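Local structure of PilM (3EOI) at residues Asn96-Leu99 / Arg105-Ser108. The protein is of unknown function but, as a plasmid-encoded member of the PilM family, probably takes part in pilus biogenesis. Residues are numbered along the deposited sequence; the frame is centred on the assembly and turned at random.
Sequences NGRL and RRIS
R106 meets R98 at the edge of its guanidinium: R98 CD lies in the plane of that group, 3.7 Å from R106 NE. The R98 guanidinium takes its neighbour on a face instead, with N96 O sitting 4.0 Å above its plane, over the centre. R98 opens the second strand of a beta-hairpin, strands 92-95 and 98-100, whose two-residue turn has the backbone angles of type I' at N96 and G97; strand 98-100 is the outermost on that side of the antiparallel sheet, and R106 comes from the loop that follows it and brings 105-108 back alongside. The two arginine side chains run next to each other and point the same way, their planes 36° apart. What touches is aliphatic carbon against NE, while the like-charged ends stay separated, NH2 of R98 lying 4.7 Å from NH2 of R106. Bends at chi2 and chi3 fold R98 back to its own turn, where NE makes a weak bond to G97 O. D117 accepts from G97 N, and D101 holds R105 N at the start of the returning segment.

Unlike the two exposed arginines, L99 is buried. With CG anti to the backbone N (chi1 -176°), its isobutyl group reaches I107, and CD2 packs 3.9 Å from I107 CG2, the two side chains crossing at a slant; L111 also touches L99. Cut back to an alanine, the side chain at L99 would lose CD2, which would probably leave I107 CG2 without this apolar contact and open a gap beside L111. L99 O, a backbone atom, accepts I107 N at 2.8 Å in a nearly straight hydrogen bond (N-H...O 178°), and R106 CA adds a C-H contact to that same oxygen at 3.5 Å.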
ATOM      1  N   ASN A  96      -1.077  -5.033  15.581  1.00 15.31           N
ATOM      2  CA  ASN A  96      -0.523  -4.622  16.869  1.00 17.59           C
ATOM      3  C   ASN A  96       0.835  -3.917  16.825  1.00 17.61           C
ATOM      4  O   ASN A  96       1.717  -4.192  17.618  1.00 18.26           O
ATOM      5  CB  ASN A  96      -0.588  -5.793  17.847  1.00 21.26           C
ATOM      6  CG  ASN A  96      -2.010  -6.336  17.956  1.00 41.56           C
ATOM      7  OD1 ASN A  96      -2.280  -7.467  17.584  1.00 24.09           O
ATOM      8  ND2 ASN A  96      -2.941  -5.485  18.388  1.00 23.84           N
ATOM      9  N   GLY A  97       0.962  -2.980  15.883  1.00 16.26           N
ATOM     10  CA  GLY A  97       2.168  -2.198  15.701  1.00 16.44           C
ATOM     11  C   GLY A  97       3.363  -2.940  15.135  1.00 17.20           C
ATOM     12  O   GLY A  97       4.456  -2.365  15.077  1.00 18.34           O
ATOM     13  N   ARG A  98       3.167  -4.196  14.727  1.00 15.05           N
ATOM     14  CA  ARG A  98       4.252  -5.044  14.224  1.00 15.63           C
ATOM     15  C   ARG A  98       4.099  -5.400  12.751  1.00 12.89           C
ATOM     16  O   ARG A  98       2.979  -5.700  12.282  1.00 13.80           O
ATOM     17  CB  ARG A  98       4.308  -6.374  14.994  1.00 18.32           C
ATOM     18  CG  ARG A  98       4.699  -6.259  16.469  1.00 40.97           C
ATOM     19  CD  ARG A  98       6.052  -5.575  16.649  1.00 24.26           C
ATOM     20  NE  ARG A  98       5.882  -4.214  17.129  1.00 42.71           N
ATOM     21  CZ  ARG A  98       5.625  -3.909  18.396  1.00 28.16           C
ATOM     22  NH1 ARG A  98       5.467  -2.634  18.748  1.00 43.14           N
ATOM     23  NH2 ARG A  98       5.509  -4.881  19.302  1.00 43.15           N
ATOM     24  N   LEU A  99       5.237  -5.421  12.056  1.00 11.79           N
ATOM     25  CA  LEU A  99       5.267  -5.876  10.676  1.00 10.48           C
ATOM     26  C   LEU A  99       5.334  -7.375  10.657  1.00 11.87           C
ATOM     27  O   LEU A  99       6.252  -7.973  11.247  1.00 14.30           O
ATOM     28  CB  LEU A  99       6.499  -5.265   9.927  1.00  9.47           C
ATOM     29  CG  LEU A  99       6.527  -5.643   8.414  1.00  6.12           C
ATOM     30  CD1 LEU A  99       5.312  -4.961   7.724  1.00 10.58           C
ATOM     31  CD2 LEU A  99       7.864  -5.207   7.718  1.00 11.63           C
ATOM     32  N   ARG A 105       4.490 -14.214  10.486  1.00 14.50           N
ATOM     33  CA  ARG A 105       5.716 -14.179  11.288  1.00 16.23           C
ATOM     34  C   ARG A 105       6.249 -12.760  11.358  1.00 16.40           C
ATOM     35  O   ARG A 105       6.272 -12.025  10.356  1.00 16.23           O
ATOM     36  CB  ARG A 105       6.840 -14.988  10.636  1.00 18.46           C
ATOM     37  CG  ARG A 105       6.411 -16.125   9.804  1.00 44.19           C
ATOM     38  CD  ARG A 105       5.815 -17.109  10.694  1.00 23.80           C
ATOM     39  NE  ARG A 105       5.879 -18.470  10.145  1.00 44.65           N
ATOM     40  CZ  ARG A 105       6.607 -19.458  10.671  1.00 27.85           C
ATOM     41  NH1 ARG A 105       6.590 -20.655  10.109  1.00 43.92           N
ATOM     42  NH2 ARG A 105       7.353 -19.241  11.758  1.00 43.73           N
ATOM     43  N   ARG A 106       6.692 -12.374  12.545  1.00 17.04           N
ATOM     44  CA  ARG A 106       7.245 -11.022  12.733  1.00 17.08           C
ATOM     45  C   ARG A 106       8.465 -10.781  11.848  1.00 15.49           C
ATOM     46  O   ARG A 106       9.318 -11.652  11.688  1.00 16.64           O
ATOM     47  CB  ARG A 106       7.641 -10.831  14.198  1.00 19.72           C
ATOM     48  CG  ARG A 106       7.568  -9.378  14.665  1.00 41.88           C
ATOM     49  CD  ARG A 106       8.383  -9.135  15.937  1.00 24.36           C
ATOM     50  NE  ARG A 106       7.563  -8.917  17.155  1.00 42.77           N
ATOM     51  CZ  ARG A 106       7.604  -9.681  18.252  1.00 24.74           C
ATOM     52  NH1 ARG A 106       8.419 -10.725  18.321  1.00 42.75           N
ATOM     53  NH2 ARG A 106       6.825  -9.400  19.294  1.00 42.89           N
ATOM     54  N   ILE A 107       8.516  -9.591  11.248  1.00 13.34           N
ATOM     55  CA  ILE A 107       9.700  -9.084  10.613  1.00 13.02           C
ATOM     56  C   ILE A 107      10.214  -7.991  11.569  1.00 12.64           C
ATOM     57  O   ILE A 107       9.540  -6.977  11.790  1.00 13.67           O
ATOM     58  CB  ILE A 107       9.397  -8.522   9.206  1.00 13.43           C
ATOM     59  CG1 ILE A 107       8.938  -9.646   8.243  1.00 12.59           C
ATOM     60  CG2 ILE A 107      10.636  -7.768   8.647  1.00 13.22           C
ATOM     61  CD1 ILE A 107       8.312  -9.158   6.966  1.00 13.95           C
ATOM     62  N   SER A 108      11.403  -8.201  12.136  1.00 11.43           N
ATOM     63  CA  SER A 108      11.933  -7.369  13.220  1.00 11.42           C
ATOM     64  C   SER A 108      12.579  -6.091  12.715  1.00 11.90           C
ATOM     65  O   SER A 108      13.794  -5.905  12.838  1.00 11.67           O
ATOM     66  CB  SER A 108      12.894  -8.191  14.100  1.00 11.81           C
ATOM     67  OG  SER A 108      12.102  -9.113  14.843  1.00 16.40           O
TER